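Local coordinates for apical membrane antigen 1-like protein, soluble form (Toxoplasma gondii, PDB 3ZLE) that probably takes part in host-cell invasion by the sporozoite, as a paralogue of the AMA1 surface antigen of the moving junction, at residues W9-T12 against T13-D17; A79-K82 against P83-G87; P348-S352 against A353-P357. All coordinates share one frame; numbering follows the deposited sequence.

How the interactions relate
Interactions 1, 2 and 3 follow one another along the chain, but in space they form two groups. Interaction 1, at the start of helix 13-20, and interaction 3, in the loop between strands 344-345 and 358-359, lie on the same side of the chain's centre, their own centres about 12 Å apart. They touch directly: Phe15 and Trp9 rest on Pro348, and Phe15 also reaches the backbone of Gln349 and Cys350. The N-terminal segment is thereby packed against the disulfide-rich C-terminal part of the ectodomain. Interaction 2, in the long loop between strands 55-59 and 103-104, lies across the molecule, its centre about 53 Å from that of interaction 1 and 61 Å from that of interaction 3.

Interaction 1: W9-T12 against T13-D17; sequences WATT and TAFAD
The edge of the Phe15 ring is turned toward the face of the six-membered ring of Trp9, an edge-to-face pair with planes at 57° and centroids 5.7 Å apart. One face of Phe15 carries the methyl group of Thr12, whose CG2 stands 3.8 Å from the ring centroid in a CH-pi contact, while Thr11 CG2 lies at the ring's edge. At the edge of the indole sits the carbonyl of Phe15, with Phe15 O 3.7 Å from Trp9 CE3. Phe377 stacks on Trp9 and meets Phe15 edge-to-face, so large flat residues suit these buried positions. Trp9 and Phe15 join a short 3-10 segment to the first turn of helix 13-20, for which Thr12 is the N-cap residue. Its side chain makes no capping bond; OG1 bonds weakly to Thr11 O instead, and the methyl is used for packing. Phe15 CG lies beside its own backbone N (chi1 -57°), which sends the ring back toward the start of the helix. Ala16 N donates to Thr12 O at 2.9 Å, closing the first helical turn. The small Ala16 lets the backbones approach: its CA makes a CA-H...O contact of 3.1 Å with Trp9 O.

Interaction 2: A79-K82 against P83-G87; sequences ASKK and PLPGG
A cis-proline turn reverses the chain at Lys82 and Pro83, within the long loop between strands 55-59 and 103-104. The cis peptide draws Lys82 CA and Pro83 CA to 3.0 Å, and the bend brings Lys81 back alongside Leu84 and Pro85. No hydrogen bond closes it: Lys81 O and Leu84 N are 3.7 Å apart. Apolar contact joins the two arms instead. The aliphatic part of Lys81 lies across the Pro85 ring at about a right angle, with Lys81 CB 3.9 Å from Pro85 CD and Lys81 CD equally far from Pro85 CG. Lysine suits this exposed place, since its methylenes can rest on a proline while the amine goes elsewhere; here it reaches Asp78 in a long, weak ion pair. The Lys82 chain, bent at chi2 (-71°), runs back beside the backbone of Ala79, and its NZ bonds to Thr183 OG1. Thr183 also pairs with the backbone of Leu84, so a single residue of the neighbouring loop holds residues on both sides of the cis bond. Pro83 is buried against Pro62, and its carbonyl accepts from Tyr65 OH. Farther on, Gly86 has a positive phi of 145°, a conformation that a side chain would strain. The extended backbone at Lys82 and Pro83, the cis bond between them and the absence of a closing bond are the signature of a type VIb beta turn.

Interaction 3: P348-S352 against A353-P357; sequences PQCDS and ASFIP
Phe355 N and Ser354 N both donate to the backbone carbonyl of Asp351, and this doubly gripped oxygen is the tight heart of the contact. The bond from Phe355 N is the shorter, 2.9 Å to Asp351 O, and it arrives nearly along the C=O axis (174°). That from Ser354 N is 3.3 Å to the same oxygen and comes from above the carbonyl plane. The Phe355 side chain points back toward 348-352, its CB 3.2 Å from Asp351 O; with CG anti to the backbone nitrogen (chi1 -171°), the ring is carried toward Cys350. Cys350 SG approaches Phe355 CD2 to 3.8 Å and lies obliquely to the ring, 35° off its normal. An aromatic residue fits here because it can lie against the disulfide: Cys350 is joined to Cys372, and Phe355 also packs on Cys372. Ser352, small and polar, fastens the turn to the hairpin of strands 366-373 and 376-383, with its OG bonded to Cys372 O and its N to Asn375 OD1. This disulfide-rich C-terminal part is consistent with the cystine-linked third domain of AMA1 proteins. The outer side is looser. Asp351, Ala353 and Ser354 are exposed there, and the carboxylate adds a weak, strongly bent hydrogen bond, Ala353 N to Asp351 OD1 at 3.4 Å. Residues 351-355 thus make one helical turn, an alpha turn enclosing a beta turn of type I/III. Aspartate suits its first position because side chain and carbonyl can both accept from the amides that follow: an Asx turn, here weakly bonded, joined to the main-chain bonds as an Asx motif.

Interaction 1: W9-T12 against T13-D17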
loop_
_atom_site.group_PDB
_atom_site.type_symbol
_atom_site.label_atom_id
_atom_site.label_comp_id
_atom_site.label_asym_id
_atom_site.label_seq_id
_atom_site.Cartn_x
_atom_site.Cartn_y
_atom_site.Cartn_z
ATOM N N TRP A 9 -23.754 0.461 -7.552
ATOM C CA TRP A 9 -22.733 0.175 -6.557
ATOM C C TRP A 9 -23.103 0.496 -5.096
ATOM O O TRP A 9 -22.435 0.032 -4.173
ATOM C CB TRP A 9 -21.420 0.831 -6.956
ATOM C CG TRP A 9 -20.919 0.206 -8.246
ATOM C CD1 TRP A 9 -21.237 0.602 -9.510
ATOM C CD2 TRP A 9 -20.246 -1.065 -8.382
ATOM N NE1 TRP A 9 -20.721 -0.282 -10.431
ATOM C CE2 TRP A 9 -20.167 -1.345 -9.767
ATOM C CE3 TRP A 9 -19.781 -2.027 -7.466
ATOM C CZ2 TRP A 9 -19.565 -2.497 -10.261
ATOM C CZ3 TRP A 9 -19.165 -3.178 -7.962
ATOM C CH2 TRP A 9 -19.045 -3.388 -9.344
ATOM N N ALA A 10 -24.189 1.241 -4.903
ATOM C CA ALA A 10 -24.765 1.447 -3.580
ATOM C C ALA A 10 -26.064 0.650 -3.378
ATOM O O ALA A 10 -26.696 0.744 -2.345
ATOM C CB ALA A 10 -24.988 2.940 -3.328
ATOM N N THR A 11 -26.365 -0.242 -4.317
ATOM C CA THR A 11 -27.705 -0.797 -4.473
ATOM C C THR A 11 -27.829 -2.151 -3.805
ATOM O O THR A 11 -28.910 -2.734 -3.743
ATOM C CB THR A 11 -28.051 -0.950 -5.961
ATOM O OG1 THR A 11 -29.027 0.031 -6.326
ATOM C CG2 THR A 11 -28.564 -2.350 -6.280
ATOM N N THR A 12 -26.719 -2.641 -3.296
ATOM C CA THR A 12 -26.631 -4.016 -2.884
ATOM C C THR A 12 -25.515 -4.079 -1.877
ATOM O O THR A 12 -24.535 -3.359 -2.000
ATOM C CB THR A 12 -26.305 -4.921 -4.088
ATOM O OG1 THR A 12 -27.528 -5.348 -4.702
ATOM C CG2 THR A 12 -25.481 -6.135 -3.673
ATOM N N THR A 13 -25.676 -4.910 -0.866
ATOM C CA THR A 13 -24.680 -5.018 0.161
ATOM C C THR A 13 -23.373 -5.477 -0.388
ATOM O O THR A 13 -22.322 -5.033 0.057
ATOM C CB THR A 13 -25.119 -5.982 1.282
ATOM O OG1 THR A 13 -26.203 -5.387 1.983
ATOM C CG2 THR A 13 -24.002 -6.203 2.247
ATOM N N ALA A 14 -23.422 -6.442 -1.295
ATOM C CA ALA A 14 -22.194 -6.953 -1.868
ATOM C C ALA A 14 -21.523 -5.907 -2.778
ATOM O O ALA A 14 -20.313 -5.823 -2.821
ATOM C CB ALA A 14 -22.436 -8.274 -2.613
ATOM N N PHE A 15 -22.300 -5.133 -3.529
ATOM C CA PHE A 15 -21.670 -4.139 -4.436
ATOM C C PHE A 15 -21.067 -3.010 -3.594
ATOM O O PHE A 15 -19.955 -2.546 -3.842
ATOM C CB PHE A 15 -22.672 -3.565 -5.463
ATOM C CG PHE A 15 -23.348 -4.600 -6.328
ATOM C CD1 PHE A 15 -22.718 -5.785 -6.667
ATOM C CD2 PHE A 15 -24.658 -4.391 -6.784
ATOM C CE1 PHE A 15 -23.393 -6.757 -7.410
ATOM C CE2 PHE A 15 -25.292 -5.324 -7.623
ATOM C CZ PHE A 15 -24.659 -6.515 -7.921
ATOM N N ALA A 16 -21.760 -2.666 -2.516
ATOM C CA ALA A 16 -21.387 -1.518 -1.703
ATOM C C ALA A 16 -20.171 -1.879 -0.888
ATOM O O ALA A 16 -19.193 -1.127 -0.841
ATOM C CB ALA A 16 -22.579 -1.086 -0.812
ATOM N N ASP A 17 -20.108 -3.130 -0.480
ATOM C CA ASP A 17 -18.918 -3.615 0.255
ATOM C C ASP A 17 -17.731 -3.693 -0.616
ATOM O O ASP A 17 -16.605 -3.531 -0.182
ATOM C CB ASP A 17 -19.193 -5.003 0.867
ATOM C CG ASP A 17 -20.089 -4.939 2.057
ATOM O OD1 ASP A 17 -20.499 -3.806 2.437
ATOM O OD2 ASP A 17 -20.487 -6.017 2.560
#

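Interaction 2: A79-K82 against P83-G87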
loop_
_atom_site.group_PDB
_atom_site.type_symbol
_atom_site.label_atom_id
_atom_site.label_comp_id
_atom_site.label_asym_id
_atom_site.label_seq_id
_atom_site.Cartn_x
_atom_site.Cartn_y
_atom_site.Cartn_z
ATOM N N ALA A 79 31.972 2.129 14.464
ATOM C CA ALA A 79 32.360 3.416 13.943
ATOM C C ALA A 79 33.211 3.230 12.690
ATOM O O ALA A 79 33.198 4.080 11.800
ATOM C CB ALA A 79 33.109 4.222 15.005
ATOM N N SER A 80 33.914 2.095 12.608
ATOM C CA SER A 80 34.825 1.813 11.482
ATOM C C SER A 80 34.149 1.308 10.191
ATOM O O SER A 80 34.776 1.264 9.138
ATOM C CB SER A 80 35.930 0.840 11.904
ATOM O OG SER A 80 35.587 -0.504 11.596
ATOM N N LYS A 81 32.867 0.962 10.260
ATOM C CA LYS A 81 32.117 0.627 9.047
ATOM C C LYS A 81 31.131 1.732 8.642
ATOM O O LYS A 81 30.243 2.116 9.414
ATOM C CB LYS A 81 31.399 -0.707 9.215
ATOM C CG LYS A 81 32.339 -1.880 9.406
ATOM C CD LYS A 81 31.905 -3.073 8.578
ATOM C CE LYS A 81 32.762 -4.283 8.899
ATOM N NZ LYS A 81 32.884 -4.439 10.371
ATOM N N LYS A 82 31.327 2.272 7.451
ATOM C CA LYS A 82 30.476 3.333 6.921
ATOM C C LYS A 82 30.065 2.970 5.507
ATOM O O LYS A 82 30.909 2.943 4.632
ATOM C CB LYS A 82 31.251 4.648 6.855
ATOM C CG LYS A 82 31.669 5.215 8.192
ATOM C CD LYS A 82 30.487 5.736 8.961
ATOM C CE LYS A 82 30.889 5.986 10.393
ATOM N NZ LYS A 82 29.794 6.673 11.095
ATOM N N PRO A 83 28.760 2.729 5.266
ATOM C CA PRO A 83 27.643 2.770 6.222
ATOM C C PRO A 83 27.584 1.541 7.113
ATOM O O PRO A 83 28.285 0.554 6.881
ATOM C CB PRO A 83 26.397 2.823 5.314
ATOM C CG PRO A 83 26.831 2.145 4.055
ATOM C CD PRO A 83 28.290 2.518 3.880
ATOM N N LEU A 84 26.804 1.628 8.181
ATOM C CA LEU A 84 26.707 0.518 9.126
ATOM C C LEU A 84 25.869 -0.638 8.521
ATOM O O LEU A 84 24.818 -0.394 7.924
ATOM C CB LEU A 84 26.107 1.020 10.439
ATOM C CG LEU A 84 26.144 0.147 11.685
ATOM C CD1 LEU A 84 27.576 -0.217 12.078
ATOM C CD2 LEU A 84 25.426 0.889 12.795
ATOM N N PRO A 85 26.419 -1.872 8.531
ATOM C CA PRO A 85 25.695 -3.019 7.987
ATOM C C PRO A 85 24.432 -3.268 8.792
ATOM O O PRO A 85 24.354 -2.860 9.946
ATOM C CB PRO A 85 26.675 -4.180 8.182
ATOM C CG PRO A 85 28.021 -3.521 8.156
ATOM C CD PRO A 85 27.803 -2.221 8.898
ATOM N N GLY A 86 23.418 -3.844 8.159
ATOM C CA GLY A 86 22.151 -4.087 8.840
ATOM C C GLY A 86 20.970 -3.918 7.902
ATOM O O GLY A 86 21.129 -3.408 6.779
ATOM N N GLY A 87 19.809 -4.416 8.335
ATOM C CA GLY A 87 18.534 -4.070 7.734
ATOM C C GLY A 87 17.630 -3.340 8.723
ATOM O O GLY A 87 18.096 -2.628 9.604
#

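Interaction 3: P348-S352 against A353-P357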
loop_
_atom_site.group_PDB
_atom_site.type_symbol
_atom_site.label_atom_id
_atom_site.label_comp_id
_atom_site.label_asym_id
_atom_site.label_seq_id
_atom_site.Cartn_x
_atom_site.Cartn_y
_atom_site.Cartn_z
ATOM N N PRO A 348 -17.791 -8.134 -8.374
ATOM C CA PRO A 348 -18.760 -9.048 -7.818
ATOM C C PRO A 348 -19.758 -9.405 -8.892
ATOM O O PRO A 348 -20.097 -8.578 -9.723
ATOM C CB PRO A 348 -19.453 -8.244 -6.682
ATOM C CG PRO A 348 -18.749 -6.915 -6.626
ATOM C CD PRO A 348 -17.541 -6.958 -7.531
ATOM N N GLN A 349 -20.243 -10.630 -8.857
ATOM C CA GLN A 349 -21.302 -11.002 -9.732
ATOM C C GLN A 349 -22.561 -10.251 -9.423
ATOM O O GLN A 349 -22.708 -9.622 -8.378
ATOM C CB GLN A 349 -21.551 -12.497 -9.702
ATOM C CG GLN A 349 -20.614 -13.237 -10.654
ATOM C CD GLN A 349 -20.861 -14.731 -10.704
ATOM O OE1 GLN A 349 -21.591 -15.278 -9.882
ATOM N NE2 GLN A 349 -20.246 -15.402 -11.679
ATOM N N CYS A 350 -23.535 -10.476 -10.266
ATOM C CA CYS A 350 -24.592 -9.571 -10.465
ATOM C C CYS A 350 -25.745 -10.546 -10.701
ATOM O O CYS A 350 -25.507 -11.647 -11.148
ATOM C CB CYS A 350 -24.195 -8.754 -11.710
ATOM S SG CYS A 350 -25.430 -7.923 -12.594
ATOM N N ASP A 351 -26.941 -10.253 -10.224
ATOM C CA ASP A 351 -28.064 -11.231 -10.416
ATOM C C ASP A 351 -28.954 -10.856 -11.604
ATOM O O ASP A 351 -29.732 -9.896 -11.526
ATOM C CB ASP A 351 -28.885 -11.325 -9.129
ATOM C CG ASP A 351 -30.219 -12.077 -9.314
ATOM O OD1 ASP A 351 -30.286 -13.077 -10.071
ATOM O OD2 ASP A 351 -31.190 -11.686 -8.640
ATOM N N SER A 352 -28.777 -11.565 -12.723
ATOM C CA SER A 352 -29.410 -11.204 -13.986
ATOM C C SER A 352 -30.917 -11.169 -13.890
ATOM O O SER A 352 -31.560 -10.347 -14.549
ATOM C CB SER A 352 -29.017 -12.177 -15.101
ATOM O OG SER A 352 -27.957 -11.658 -15.876
ATOM N N ALA A 353 -31.483 -12.118 -13.140
ATOM C CA ALA A 353 -32.951 -12.219 -12.992
ATOM C C ALA A 353 -33.635 -10.987 -12.392
ATOM O O ALA A 353 -34.778 -10.701 -12.722
ATOM C CB ALA A 353 -33.350 -13.490 -12.229
ATOM N N SER A 354 -32.962 -10.267 -11.502
ATOM C CA SER A 354 -33.636 -9.176 -10.768
ATOM C C SER A 354 -33.034 -7.805 -11.057
ATOM O O SER A 354 -33.635 -6.769 -10.738
ATOM C CB SER A 354 -33.586 -9.434 -9.275
ATOM O OG SER A 354 -32.252 -9.688 -8.881
ATOM N N PHE A 355 -31.784 -7.806 -11.516
ATOM C CA PHE A 355 -31.074 -6.567 -11.796
ATOM C C PHE A 355 -31.891 -5.685 -12.762
ATOM O O PHE A 355 -32.187 -6.101 -13.887
ATOM C CB PHE A 355 -29.729 -6.874 -12.434
ATOM C CG PHE A 355 -28.844 -5.667 -12.569
ATOM C CD1 PHE A 355 -29.037 -4.775 -13.608
ATOM C CD2 PHE A 355 -27.954 -5.330 -11.565
ATOM C CE1 PHE A 355 -28.285 -3.625 -13.697
ATOM C CE2 PHE A 355 -27.169 -4.193 -11.680
ATOM C CZ PHE A 355 -27.346 -3.348 -12.741
ATOM N N ILE A 356 -32.192 -4.457 -12.349
ATOM C CA ILE A 356 -32.890 -3.516 -13.223
ATOM C C ILE A 356 -31.906 -2.645 -14.024
ATOM O O ILE A 356 -31.152 -1.852 -13.445
ATOM C CB ILE A 356 -33.814 -2.578 -12.437
ATOM C CG1 ILE A 356 -34.722 -3.354 -11.488
ATOM C CG2 ILE A 356 -34.618 -1.693 -13.382
ATOM C CD1 ILE A 356 -35.034 -2.559 -10.230
ATOM N N PRO A 357 -31.996 -2.708 -15.359
ATOM C CA PRO A 357 -31.057 -1.988 -16.223
ATOM C C PRO A 357 -31.250 -0.503 -16.113
ATOM O O PRO A 357 -32.357 -0.037 -15.882
ATOM C CB PRO A 357 -31.429 -2.466 -17.634
ATOM C CG PRO A 357 -32.840 -2.946 -17.524
ATOM C CD PRO A 357 -32.978 -3.494 -16.130
#